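Local coordinates for ATP-dependent 6-phosphofructokinase isozyme 2 (Escherichia coli, PDB 3N1C), which catalyses the ATP-dependent phosphorylation of fructose 6-phosphate to fructose 1,6-bisphosphate, the first committing step of glycolysis, as a magnesium-requiring homodimer, at residues V2-L7 with M262-A267; T8-L13 with S137-P142; G63-H68 with D87-N92; V276-A281 with D298-I303. All blocks are in the same frame, centred on the assembly; numbering follows the deposited sequence.

Interaction 1 (V2-L7 with M262-A267)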
loop_
_atom_site.group_PDB
_atom_site.type_symbol
_atom_site.label_atom_id
_atom_site.label_comp_id
_atom_site.label_asym_id
_atom_site.label_seq_id
_atom_site.Cartn_x
_atom_site.Cartn_y
_atom_site.Cartn_z
ATOM N N VAL A 2 33.249 32.773 10.692
ATOM C CA VAL A 2 32.248 33.655 11.258
ATOM C C VAL A 2 31.372 32.779 12.145
ATOM O O VAL A 2 31.334 31.557 11.973
ATOM C CB VAL A 2 31.408 34.342 10.166
ATOM C CG1 VAL A 2 32.279 35.276 9.337
ATOM C CG2 VAL A 2 30.732 33.307 9.274
ATOM N N ARG A 3 30.683 33.388 13.101
ATOM C CA ARG A 3 29.841 32.616 14.005
ATOM C C ARG A 3 28.591 32.122 13.294
ATOM O O ARG A 3 28.140 32.725 12.318
ATOM C CB ARG A 3 29.474 33.426 15.245
ATOM C CG ARG A 3 30.642 33.649 16.190
ATOM C CD ARG A 3 30.154 33.967 17.593
ATOM N NE ARG A 3 29.351 32.884 18.158
ATOM C CZ ARG A 3 28.695 32.964 19.312
ATOM N NH1 ARG A 3 28.742 34.081 20.029
ATOM N NH2 ARG A 3 27.992 31.930 19.752
ATOM N N ILE A 4 28.051 31.010 13.782
ATOM C CA ILE A 4 26.871 30.403 13.180
ATOM C C ILE A 4 25.743 30.282 14.202
ATOM O O ILE A 4 25.956 29.854 15.340
ATOM C CB ILE A 4 27.198 29.016 12.584
ATOM C CG1 ILE A 4 28.367 29.123 11.595
ATOM C CG2 ILE A 4 25.964 28.412 11.910
ATOM C CD1 ILE A 4 28.828 27.784 11.065
ATOM N N TYR A 5 24.548 30.687 13.789
ATOM C CA TYR A 5 23.347 30.517 14.595
ATOM C C TYR A 5 22.286 29.875 13.717
ATOM O O TYR A 5 22.335 29.997 12.491
ATOM C CB TYR A 5 22.831 31.867 15.082
ATOM C CG TYR A 5 23.811 32.634 15.942
ATOM C CD1 TYR A 5 24.844 33.365 15.371
ATOM C CD2 TYR A 5 23.698 32.628 17.326
ATOM C CE1 TYR A 5 25.742 34.069 16.154
ATOM C CE2 TYR A 5 24.587 33.331 18.118
ATOM C CZ TYR A 5 25.608 34.047 17.525
ATOM O OH TYR A 5 26.496 34.747 18.308
ATOM N N THR A 6 21.342 29.178 14.342
ATOM C CA THR A 6 20.177 28.667 13.628
ATOM C C THR A 6 18.920 29.105 14.362
ATOM O O THR A 6 18.964 29.427 15.551
ATOM C CB THR A 6 20.165 27.136 13.493
ATOM O OG1 THR A 6 19.776 26.535 14.735
ATOM C CG2 THR A 6 21.535 26.598 13.057
ATOM N N LEU A 7 17.805 29.122 13.643
ATOM C CA LEU A 7 16.519 29.493 14.216
ATOM C C LEU A 7 15.488 28.444 13.842
ATOM O O LEU A 7 15.343 28.102 12.670
ATOM C CB LEU A 7 16.074 30.861 13.695
ATOM C CG LEU A 7 14.697 31.331 14.171
ATOM C CD1 LEU A 7 14.711 31.579 15.675
ATOM C CD2 LEU A 7 14.273 32.588 13.421
ATOM N N MET A 262 26.914 22.798 4.209
ATOM C CA MET A 262 27.105 23.939 3.317
ATOM C C MET A 262 27.196 25.254 4.083
ATOM O O MET A 262 27.869 26.193 3.643
ATOM C CB MET A 262 26.005 23.994 2.257
ATOM C CG MET A 262 26.030 22.796 1.326
ATOM S SD MET A 262 24.958 22.965 -0.104
ATOM C CE MET A 262 23.340 22.977 0.670
ATOM N N THR A 263 26.532 25.317 5.232
ATOM C CA THR A 263 26.595 26.505 6.076
ATOM C C THR A 263 27.981 26.638 6.700
ATOM O O THR A 263 28.525 27.736 6.815
ATOM C CB THR A 263 25.531 26.457 7.181
ATOM O OG1 THR A 263 24.232 26.536 6.587
ATOM C CG2 THR A 263 25.703 27.626 8.159
ATOM N N LEU A 264 28.552 25.507 7.102
ATOM C CA LEU A 264 29.900 25.494 7.655
ATOM C C LEU A 264 30.915 25.940 6.605
ATOM O O LEU A 264 31.836 26.701 6.901
ATOM C CB LEU A 264 30.254 24.098 8.172
ATOM C CG LEU A 264 30.905 24.032 9.555
ATOM C CD1 LEU A 264 31.529 22.664 9.790
ATOM C CD2 LEU A 264 31.942 25.133 9.714
ATOM N N LYS A 265 30.738 25.461 5.376
ATOM C CA LYS A 265 31.624 25.822 4.273
ATOM C C LYS A 265 31.534 27.314 3.979
ATOM O O LYS A 265 32.543 27.975 3.733
ATOM C CB LYS A 265 31.277 25.016 3.020
ATOM C CG LYS A 265 31.932 23.646 2.962
ATOM C CD LYS A 265 33.394 23.716 3.369
ATOM C CE LYS A 265 34.010 22.328 3.453
ATOM N NZ LYS A 265 35.498 22.383 3.484
ATOM N N LEU A 266 30.313 27.836 4.013
ATOM C CA LEU A 266 30.064 29.252 3.798
ATOM C C LEU A 266 30.737 30.084 4.885
ATOM O O LEU A 266 31.328 31.129 4.604
ATOM C CB LEU A 266 28.563 29.542 3.776
ATOM C CG LEU A 266 28.217 31.023 3.627
ATOM C CD1 LEU A 266 28.726 31.541 2.289
ATOM C CD2 LEU A 266 26.714 31.260 3.764
ATOM N N ALA A 267 30.651 29.637 6.112
ATOM C CA ALA A 267 31.277 30.320 7.241
ATOM C C ALA A 267 32.797 30.339 7.101
ATOM O O ALA A 267 33.479 31.158 7.722
ATOM C CB ALA A 267 30.872 29.664 8.548
#
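Val2 N donates to Ala267 O at 3.4 Å, a fairly straight (159°) but weak hydrogen bond that ties the start of the chain to segment 262-267. Packing does the rest. Ala267 CB is the point where two side chains converge: Val2 CG2 reaches it at 3.7 Å, and Ile4 CD1 comes in at the same distance of 3.7 Å. A methyl group suits this place because it lets the helix come close to the strand while still touching both larger side chains. Ile4 spreads its two branches along the helix. Its CG1 lies anti to the carbonyl carbon (chi1 -55°), which sends CD1 towards Ala267 and Leu264, whose CD2 is 4.3 Å from it; the other branch, CG2, meets Thr263 CG2 at 3.8 Å. Thr263 can offer a methyl here because its hydroxyl is spent on Val259 O, one turn back in the same helix. Val2 O is buried by the contact without any polar partner in the model. In the α/β fold of the ribokinase clan, strand 4-7 lies within the parallel sheet, between strands 55-62 and 133-137. Helix 254-267 covers one face of that sheet; its residues 262-267 run against strand 4-7 at 144°, with 10.3 Å between the two axes, and Thr263, Leu266 and Ala267 also rest on strand 133-137.

Interaction 2 (T8-L13 with S137-P142). With F6P (6-O-phosphono-beta-D-fructofuranose), chain E.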
loop_
_atom_site.group_PDB
_atom_site.type_symbol
_atom_site.label_atom_id
_atom_site.label_comp_id
_atom_site.label_asym_id
_atom_site.label_seq_id
_atom_site.Cartn_x
_atom_site.Cartn_y
_atom_site.Cartn_z
ATOM N N THR A 8 14.785 27.926 14.844
ATOM C CA THR A 8 13.740 26.937 14.623
ATOM C C THR A 8 12.456 27.421 15.274
ATOM O O THR A 8 12.278 27.281 16.484
ATOM C CB THR A 8 14.116 25.576 15.237
ATOM O OG1 THR A 8 15.433 25.208 14.816
ATOM C CG2 THR A 8 13.123 24.505 14.809
ATOM N N LEU A 9 11.567 27.999 14.475
ATOM C CA LEU A 9 10.320 28.536 15.002
ATOM C C LEU A 9 9.363 27.422 15.411
ATOM O O LEU A 9 8.467 27.643 16.222
ATOM C CB LEU A 9 9.668 29.484 13.994
ATOM C CG LEU A 9 10.437 30.794 13.802
ATOM C CD1 LEU A 9 9.857 31.619 12.662
ATOM C CD2 LEU A 9 10.448 31.592 15.098
ATOM N N ALA A 10 9.576 26.225 14.864
ATOM C CA ALA A 10 8.776 25.051 15.207
ATOM C C ALA A 10 9.659 23.862 15.592
ATOM O O ALA A 10 9.870 22.949 14.794
ATOM C CB ALA A 10 7.867 24.671 14.042
ATOM N N PRO A 11 10.198 23.870 16.817
ATOM C CA PRO A 11 11.029 22.735 17.227
ATOM C C PRO A 11 10.166 21.498 17.420
ATOM O O PRO A 11 8.945 21.596 17.408
ATOM C CB PRO A 11 11.594 23.180 18.584
ATOM C CG PRO A 11 11.338 24.649 18.667
ATOM C CD PRO A 11 10.094 24.887 17.873
ATOM N N SER A 12 10.799 20.345 17.595
ATOM C CA SER A 12 10.068 19.116 17.838
ATOM C C SER A 12 10.853 18.237 18.788
ATOM O O SER A 12 12.080 18.147 18.690
ATOM C CB SER A 12 9.832 18.360 16.528
ATOM O OG SER A 12 9.352 17.050 16.775
ATOM N N LEU A 13 10.146 17.608 19.718
ATOM C CA LEU A 13 10.697 16.486 20.459
ATOM C C LEU A 13 10.365 15.238 19.647
ATOM O O LEU A 13 9.215 14.804 19.609
ATOM C CB LEU A 13 10.065 16.395 21.848
ATOM C CG LEU A 13 10.459 15.180 22.693
ATOM C CD1 LEU A 13 11.930 15.251 23.097
ATOM C CD2 LEU A 13 9.572 15.078 23.931
ATOM N N SER A 137 15.500 27.511 9.577
ATOM C CA SER A 137 15.133 26.245 8.963
ATOM C C SER A 137 13.961 25.543 9.651
ATOM O O SER A 137 13.892 25.493 10.880
ATOM C CB SER A 137 16.350 25.318 8.929
ATOM O OG SER A 137 15.948 23.973 8.733
ATOM N N GLY A 138 13.048 24.993 8.852
ATOM C CA GLY A 138 11.918 24.251 9.389
ATOM C C GLY A 138 10.585 24.896 9.067
ATOM O O GLY A 138 10.543 25.978 8.483
ATOM N N SER A 139 9.495 24.235 9.448
ATOM C CA SER A 139 8.157 24.768 9.192
ATOM C C SER A 139 7.836 25.969 10.075
ATOM O O SER A 139 8.507 26.215 11.078
ATOM C CB SER A 139 7.095 23.686 9.401
ATOM O OG SER A 139 7.035 23.287 10.760
ATOM N N LEU A 140 6.804 26.715 9.688
ATOM C CA LEU A 140 6.282 27.809 10.500
ATOM C C LEU A 140 5.145 27.315 11.391
ATOM O O LEU A 140 4.259 26.598 10.936
ATOM C CB LEU A 140 5.754 28.941 9.615
ATOM C CG LEU A 140 6.736 29.956 9.032
ATOM C CD1 LEU A 140 5.984 30.953 8.172
ATOM C CD2 LEU A 140 7.482 30.675 10.141
ATOM N N PRO A 141 5.161 27.707 12.669
ATOM C CA PRO A 141 4.057 27.341 13.559
ATOM C C PRO A 141 2.773 28.013 13.094
ATOM O O PRO A 141 2.837 29.111 12.541
ATOM C CB PRO A 141 4.477 27.938 14.905
ATOM C CG PRO A 141 5.948 28.161 14.799
ATOM C CD PRO A 141 6.202 28.482 13.360
ATOM N N PRO A 142 1.621 27.362 13.299
ATOM C CA PRO A 142 0.355 28.060 13.050
ATOM C C PRO A 142 0.331 29.313 13.907
ATOM O O PRO A 142 0.827 29.272 15.032
ATOM C CB PRO A 142 -0.698 27.069 13.550
ATOM C CG PRO A 142 -0.030 25.733 13.485
ATOM C CD PRO A 142 1.419 25.990 13.789
HETATM O O1 F6P E . 13.961 17.507 9.010
HETATM C C1 F6P E . 13.798 16.590 10.047
HETATM C C2 F6P E . 13.181 17.330 11.275
HETATM O O2 F6P E . 13.050 18.768 11.320
HETATM C C3 F6P E . 12.627 16.509 12.449
HETATM O O3 F6P E . 13.487 16.258 13.519
HETATM C C4 F6P E . 11.160 16.678 12.597
HETATM O O4 F6P E . 10.350 16.026 13.539
HETATM C C5 F6P E . 10.678 17.190 11.262
HETATM O O5 F6P E . 11.911 17.336 10.475
HETATM C C6 F6P E . 9.917 18.521 11.382
HETATM O O6 F6P E . 9.451 18.868 10.103
HETATM P P F6P E . 8.831 20.364 9.767
HETATM O O1P F6P E . 9.935 21.549 10.091
HETATM O O2P F6P E . 7.490 20.659 10.672
HETATM O O3P F6P E . 8.505 20.427 8.347
HETATM O O HOH W 1 12.439 28.445 11.647
HETATM O O HOH W 2 10.797 25.548 12.343
#
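Thr8 and Ser137 bring their CA atoms to 5.9 Å, and Ala10 and Pro141 to 5.5 Å, where the chain leaves the C-terminal ends of the neighbouring parallel strands 4-7 and 133-137. In the ribokinase-like α/β fold the C-terminal ends of the parallel strands carry the active site. Water partly bridges the two backbones: one molecule accepts from Leu9 N, and a second accepts from Ala10 N and lies 2.7 Å from Ser139 O. The Leu9 and Leu140 side chains run alongside each other in the same direction, with CD1 of Leu9 and CD2 of Leu140 3.6 Å apart. Pro141 sets its ring against Leu9 and Ala10, CD against Leu9 CB at 3.7 Å and CG towards Ala10 CB. With an alanine in place of Pro141, those ring carbons would be gone, which would probably open a gap beside Leu9 and Ala10 and let the loop flex. Gly138 (phi 117°) bends the backbone in a way that would jam a side chain against the Ser137 carbonyl. Beyond it, Ser139 grips the phosphate of fructose 6-phosphate twice: its N donates to O1P at 2.8 Å, and its OG, turned between backbone N and carbonyl carbon (chi1 66°), donates to O2P at 2.7 Å.

Interaction 3 (G63-H68 with D87-N92). With F6P (6-O-phosphono-beta-D-fructofuranose), chain E.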
loop_
_atom_site.group_PDB
_atom_site.type_symbol
_atom_site.label_atom_id
_atom_site.label_comp_id
_atom_site.label_asym_id
_atom_site.label_seq_id
_atom_site.Cartn_x
_atom_site.Cartn_y
_atom_site.Cartn_z
ATOM N N GLY A 63 6.558 23.507 28.028
ATOM C CA GLY A 63 6.115 22.323 28.746
ATOM C C GLY A 63 7.217 21.307 28.974
ATOM O O GLY A 63 8.381 21.555 28.660
ATOM N N ALA A 64 6.847 20.154 29.524
ATOM C CA ALA A 64 7.814 19.101 29.812
ATOM C C ALA A 64 8.508 18.603 28.546
ATOM O O ALA A 64 9.666 18.184 28.585
ATOM C CB ALA A 64 7.143 17.949 30.540
ATOM N N THR A 65 7.795 18.639 27.425
ATOM C CA THR A 65 8.380 18.219 26.156
ATOM C C THR A 65 9.493 19.178 25.751
ATOM O O THR A 65 10.538 18.763 25.259
ATOM C CB THR A 65 7.325 18.145 25.032
ATOM O OG1 THR A 65 6.527 19.334 25.044
ATOM C CG2 THR A 65 6.423 16.934 25.224
ATOM N N GLY A 66 9.256 20.467 25.956
ATOM C CA GLY A 66 10.265 21.472 25.691
ATOM C C GLY A 66 11.494 21.235 26.548
ATOM O O GLY A 66 12.619 21.301 26.056
ATOM N N GLU A 67 11.276 20.947 27.831
ATOM C CA GLU A 67 12.367 20.627 28.748
ATOM C C GLU A 67 13.132 19.389 28.308
ATOM O O GLU A 67 14.357 19.342 28.410
ATOM C CB GLU A 67 11.835 20.406 30.164
ATOM C CG GLU A 67 11.289 21.651 30.826
ATOM C CD GLU A 67 10.625 21.348 32.154
ATOM O OE1 GLU A 67 9.618 22.014 32.472
ATOM O OE2 GLU A 67 11.098 20.440 32.872
ATOM N N HIS A 68 12.398 18.385 27.836
ATOM C CA HIS A 68 12.997 17.153 27.334
ATOM C C HIS A 68 13.889 17.448 26.118
ATOM O O HIS A 68 14.990 16.918 25.994
ATOM C CB HIS A 68 11.892 16.163 26.946
ATOM C CG HIS A 68 12.350 14.739 26.858
ATOM N ND1 HIS A 68 13.648 14.388 26.560
ATOM C CD2 HIS A 68 11.669 13.576 27.002
ATOM C CE1 HIS A 68 13.755 13.070 26.544
ATOM N NE2 HIS A 68 12.568 12.555 26.806
ATOM N N ASP A 87 2.664 27.209 25.075
ATOM C CA ASP A 87 2.190 26.015 24.384
ATOM C C ASP A 87 3.297 24.947 24.328
ATOM O O ASP A 87 4.452 25.247 24.013
ATOM C CB ASP A 87 1.694 26.379 22.983
ATOM C CG ASP A 87 0.713 25.360 22.422
ATOM O OD1 ASP A 87 -0.014 24.729 23.221
ATOM O OD2 ASP A 87 0.663 25.196 21.181
ATOM N N TRP A 88 2.941 23.707 24.649
ATOM C CA TRP A 88 3.916 22.623 24.760
ATOM C C TRP A 88 4.562 22.246 23.426
ATOM O O TRP A 88 3.882 22.111 22.410
ATOM C CB TRP A 88 3.266 21.387 25.380
ATOM C CG TRP A 88 3.199 21.412 26.877
ATOM C CD1 TRP A 88 2.913 22.488 27.674
ATOM C CD2 TRP A 88 3.402 20.303 27.760
ATOM N NE1 TRP A 88 2.937 22.116 28.997
ATOM C CE2 TRP A 88 3.234 20.778 29.077
ATOM C CE3 TRP A 88 3.715 18.952 27.566
ATOM C CZ2 TRP A 88 3.367 19.954 30.193
ATOM C CZ3 TRP A 88 3.845 18.133 28.674
ATOM C CH2 TRP A 88 3.674 18.638 29.970
ATOM N N THR A 89 5.881 22.067 23.446
ATOM C CA THR A 89 6.626 21.634 22.265
ATOM C C THR A 89 6.004 20.385 21.646
ATOM O O THR A 89 5.709 19.423 22.346
ATOM C CB THR A 89 8.096 21.333 22.628
ATOM O OG1 THR A 89 8.736 22.542 23.045
ATOM C CG2 THR A 89 8.841 20.760 21.438
ATOM N N ARG A 90 5.803 20.407 20.334
ATOM C CA ARG A 90 5.212 19.265 19.641
ATOM C C ARG A 90 6.080 18.013 19.761
ATOM O O ARG A 90 7.305 18.089 19.931
ATOM C CB ARG A 90 4.994 19.586 18.164
ATOM C CG ARG A 90 6.293 19.690 17.380
ATOM C CD ARG A 90 6.055 19.872 15.899
ATOM N NE ARG A 90 7.235 20.421 15.234
ATOM C CZ ARG A 90 7.435 20.399 13.917
ATOM N NH1 ARG A 90 6.536 19.845 13.116
ATOM N NH2 ARG A 90 8.542 20.929 13.398
ATOM N N GLN A 91 5.430 16.860 19.653
ATOM C CA GLN A 91 6.112 15.576 19.694
ATOM C C GLN A 91 5.750 14.780 18.448
ATOM O O GLN A 91 4.614 14.325 18.293
ATOM C CB GLN A 91 5.739 14.801 20.967
ATOM C CG GLN A 91 6.339 13.398 21.058
ATOM C CD GLN A 91 6.168 12.765 22.434
ATOM O OE1 GLN A 91 6.276 13.438 23.462
ATOM N NE2 GLN A 91 5.917 11.460 22.457
ATOM N N ASN A 92 6.718 14.633 17.551
ATOM C CA ASN A 92 6.506 13.881 16.323
ATOM C C ASN A 92 6.822 12.404 16.522
ATOM O O ASN A 92 7.570 12.040 17.427
ATOM C CB ASN A 92 7.332 14.484 15.185
ATOM C CG ASN A 92 6.844 15.871 14.794
ATOM O OD1 ASN A 92 5.722 16.253 15.125
ATOM N ND2 ASN A 92 7.678 16.626 14.075
HETATM O O1 F6P E . 13.961 17.507 9.010
HETATM C C1 F6P E . 13.798 16.590 10.047
HETATM C C2 F6P E . 13.181 17.330 11.275
HETATM O O2 F6P E . 13.050 18.768 11.320
HETATM C C3 F6P E . 12.627 16.509 12.449
HETATM O O3 F6P E . 13.487 16.258 13.519
HETATM C C4 F6P E . 11.160 16.678 12.597
HETATM O O4 F6P E . 10.350 16.026 13.539
HETATM C C5 F6P E . 10.678 17.190 11.262
HETATM O O5 F6P E . 11.911 17.336 10.475
HETATM C C6 F6P E . 9.917 18.521 11.382
HETATM O O6 F6P E . 9.451 18.868 10.103
HETATM P P F6P E . 8.831 20.364 9.767
HETATM O O1P F6P E . 9.935 21.549 10.091
HETATM O O2P F6P E . 7.490 20.659 10.672
HETATM O O3P F6P E . 8.505 20.427 8.347
#
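Thr65 OG1 donates to Thr89 O at 2.8 Å, the one direct hydrogen bond between the segments. The hydroxyl meets a lone pair in the carbonyl plane, with a C=O...O angle of 120°. It gets there because OG1 is tucked between its own backbone N and carbonyl carbon (chi1 47°), which leaves CG2 beside Gln91 OE1, the two side chains crossing at about a right angle. With a valine in place of Thr65 much of the bulk would stay, but Thr89 O would probably be left without its donor and the loop held less firmly. Thr89 returns the grip from its own side: its OG1 lies close to Gly66 CA while bonding to Gly62 N, and the lack of a side chain on Gly66 makes room for it.

The aromatic contact is a CH-pi one. Trp88 lays one face of its indole over Gly63 CA and Ala64 N, and Ala64 CB touches Trp88 CH2 at 3.6 Å. A side chain on Gly63 would run into the ring, and its positive phi also suits glycine. Ala64 and Trp88 pack in addition on Trp88 and Ala64 of the second subunit.

Strand 91-97, which follows the loop, belongs to the small mixed sheet beside the main α/β domain, the lid characteristic of PfkB-family kinases.

Residues 87-92 also supply polar contacts with fructose 6-phosphate. Arg90 presents its guanidinium edge to the phosphate, NH1 reaching O2P at 2.7 Å and NH2 the same oxygen at 2.9 Å. Asn92 ND2 donates to the sugar O4 at 2.8 Å, nearly straight at 166°.

Interaction 4 (V276-A281 with D298-I303)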
loop_
_atom_site.group_PDB
_atom_site.type_symbol
_atom_site.label_atom_id
_atom_site.label_comp_id
_atom_site.label_asym_id
_atom_site.label_seq_id
_atom_site.Cartn_x
_atom_site.Cartn_y
_atom_site.Cartn_z
ATOM N N VAL A 276 29.327 22.744 -2.322
ATOM C CA VAL A 276 28.426 21.718 -2.841
ATOM C C VAL A 276 28.946 20.296 -2.601
ATOM O O VAL A 276 28.181 19.409 -2.222
ATOM C CB VAL A 276 28.120 21.948 -4.321
ATOM C CG1 VAL A 276 27.224 20.835 -4.867
ATOM C CG2 VAL A 276 27.459 23.309 -4.497
ATOM N N ARG A 277 30.240 20.082 -2.806
ATOM C CA ARG A 277 30.842 18.778 -2.523
ATOM C C ARG A 277 30.667 18.375 -1.061
ATOM O O ARG A 277 30.354 17.225 -0.760
ATOM C CB ARG A 277 32.331 18.779 -2.870
ATOM C CG ARG A 277 32.627 18.695 -4.352
ATOM C CD ARG A 277 34.122 18.812 -4.607
ATOM N NE ARG A 277 34.457 18.508 -5.992
ATOM C CZ ARG A 277 35.645 18.747 -6.537
ATOM N NH1 ARG A 277 35.873 18.431 -7.803
ATOM N NH2 ARG A 277 36.603 19.304 -5.815
ATOM N N PHE A 278 30.881 19.322 -0.148
ATOM C CA PHE A 278 30.787 19.026 1.279
ATOM C C PHE A 278 29.331 18.784 1.681
ATOM O O PHE A 278 29.045 17.971 2.557
ATOM C CB PHE A 278 31.398 20.156 2.108
ATOM C CG PHE A 278 31.764 19.755 3.513
ATOM C CD1 PHE A 278 32.684 18.748 3.744
ATOM C CD2 PHE A 278 31.203 20.402 4.601
ATOM C CE1 PHE A 278 33.031 18.383 5.038
ATOM C CE2 PHE A 278 31.544 20.043 5.891
ATOM C CZ PHE A 278 32.459 19.030 6.113
ATOM N N GLY A 279 28.416 19.500 1.040
ATOM C CA GLY A 279 26.998 19.295 1.273
ATOM C C GLY A 279 26.562 17.912 0.819
ATOM O O GLY A 279 25.819 17.221 1.521
ATOM N N VAL A 280 27.026 17.507 -0.359
ATOM C CA VAL A 280 26.695 16.187 -0.895
ATOM C C VAL A 280 27.331 15.101 -0.032
ATOM O O VAL A 280 26.690 14.102 0.290
ATOM C CB VAL A 280 27.115 16.040 -2.374
ATOM C CG1 VAL A 280 26.953 14.605 -2.841
ATOM C CG2 VAL A 280 26.293 16.979 -3.257
ATOM N N ALA A 281 28.582 15.317 0.363
ATOM C CA ALA A 281 29.262 14.397 1.269
ATOM C C ALA A 281 28.467 14.181 2.553
ATOM O O ALA A 281 28.284 13.047 2.987
ATOM C CB ALA A 281 30.664 14.903 1.593
ATOM N N ASP A 298 33.435 11.445 10.420
ATOM C CA ASP A 298 34.297 10.504 9.703
ATOM C C ASP A 298 33.723 10.035 8.363
ATOM O O ASP A 298 34.444 9.969 7.369
ATOM C CB ASP A 298 34.644 9.310 10.594
ATOM C CG ASP A 298 35.596 9.682 11.720
ATOM O OD1 ASP A 298 36.131 10.813 11.702
ATOM O OD2 ASP A 298 35.810 8.844 12.621
ATOM N N ASP A 299 32.434 9.714 8.330
ATOM C CA ASP A 299 31.790 9.348 7.069
ATOM C C ASP A 299 31.802 10.516 6.086
ATOM O O ASP A 299 32.047 10.344 4.893
ATOM C CB ASP A 299 30.344 8.907 7.306
ATOM C CG ASP A 299 30.250 7.567 7.993
ATOM O OD1 ASP A 299 29.239 7.323 8.684
ATOM O OD2 ASP A 299 31.190 6.762 7.844
ATOM N N THR A 300 31.523 11.712 6.588
ATOM C CA THR A 300 31.471 12.884 5.722
ATOM C C THR A 300 32.832 13.213 5.135
ATOM O O THR A 300 32.947 13.476 3.936
ATOM C CB THR A 300 30.917 14.099 6.459
ATOM O OG1 THR A 300 29.561 13.831 6.834
ATOM C CG2 THR A 300 30.953 15.329 5.551
ATOM N N GLN A 301 33.862 13.188 5.981
ATOM C CA GLN A 301 35.222 13.487 5.539
ATOM C C GLN A 301 35.716 12.477 4.506
ATOM O O GLN A 301 36.396 12.833 3.539
ATOM C CB GLN A 301 36.179 13.521 6.735
ATOM C CG GLN A 301 37.544 14.108 6.401
ATOM C CD GLN A 301 37.442 15.495 5.777
ATOM O OE1 GLN A 301 36.555 16.285 6.118
ATOM N NE2 GLN A 301 38.345 15.791 4.849
ATOM N N LYS A 302 35.375 11.213 4.722
ATOM C CA LYS A 302 35.781 10.154 3.810
ATOM C C LYS A 302 35.165 10.371 2.429
ATOM O O LYS A 302 35.835 10.226 1.398
ATOM C CB LYS A 302 35.367 8.797 4.378
ATOM C CG LYS A 302 35.343 7.666 3.368
ATOM C CD LYS A 302 34.661 6.435 3.960
ATOM C CE LYS A 302 33.359 6.813 4.679
ATOM N NZ LYS A 302 32.659 5.647 5.314
ATOM N N ILE A 303 33.886 10.726 2.407
ATOM C CA ILE A 303 33.197 10.936 1.144
ATOM C C ILE A 303 33.656 12.232 0.474
ATOM O O ILE A 303 33.837 12.281 -0.746
ATOM C CB ILE A 303 31.660 10.925 1.330
ATOM C CG1 ILE A 303 31.201 9.557 1.849
ATOM C CG2 ILE A 303 30.974 11.252 0.027
ATOM C CD1 ILE A 303 29.724 9.496 2.234
#
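Ala281 and Thr300 mark the closest approach of two packed helices, 272-288 and 297-307, consecutive near the C-terminus of the chain in its ribokinase-like α/β fold. Segments 276-281 and 298-303 run roughly antiparallel, at 133° between their directions, and their axes come within 8.8 Å. So short a distance calls for a small residue at the crossing, and Ala281 supplies it: its CB rests on the backbone, 3.6 Å from Thr300 O, while its CA is 3.8 Å from Ile303 CG2. Thr300 and Ile303 are one turn apart on helix 297-307 and receive the alanine between them.

Each of these two β-branched residues turns a methyl to the partner helix. In Thr300 CG2 lies anti to the backbone N (chi1 -64°) and points across, whereas OG1 is hydrogen-bonded to Ser296 O, just ahead of the helix. That methyl reaches Phe278 CE1 at 3.7 Å, approaching the ring obliquely, and the two side chains cross at about a right angle. Gln301 OE1 lies more loosely near the edge of the same ring. Phe278, wide and flat, also takes a cation-pi contact from Lys265 and meets the Tyr304 ring edge-to-face.

Val280 and Ser284 of helix 272-288 belong to the substrate-ATP site, which is shared between dimer partners, so the packing joins a nucleotide-binding helix to the last helix of the chain. Lys302, which packs on Gln201 of the third subunit, forms a salt bridge one turn back along its helix, NZ lying 3.1 Å from Asp299 OD2, on the anti side of the carboxylate and 35° out of its plane.

Overall arrangement
Interactions 2 and 3 share the bound fructose 6-phosphate and lie with their centres about 12 Å apart. They join directly, once through the Arg90 side chain (Ala10 O to Arg90 NH2, 2.8 Å) and once through backbone (Leu13 N to Arg90 O, 2.9 Å), both probable hydrogen bonds, so Arg90 binds the loop of residues 8-13 as well as the phosphate. Interaction 1 continues into interaction 2 along the central sheet, through a probable hydrogen bond of 3.2 Å between Leu7 O and Ser137 N. On its far side it meets interaction 4, where Met262 CG packs on Gly279 CA at 3.6 Å. Interactions 3 and 4 stand on opposite sides of the chain's centre, their centres about 33 Å apart.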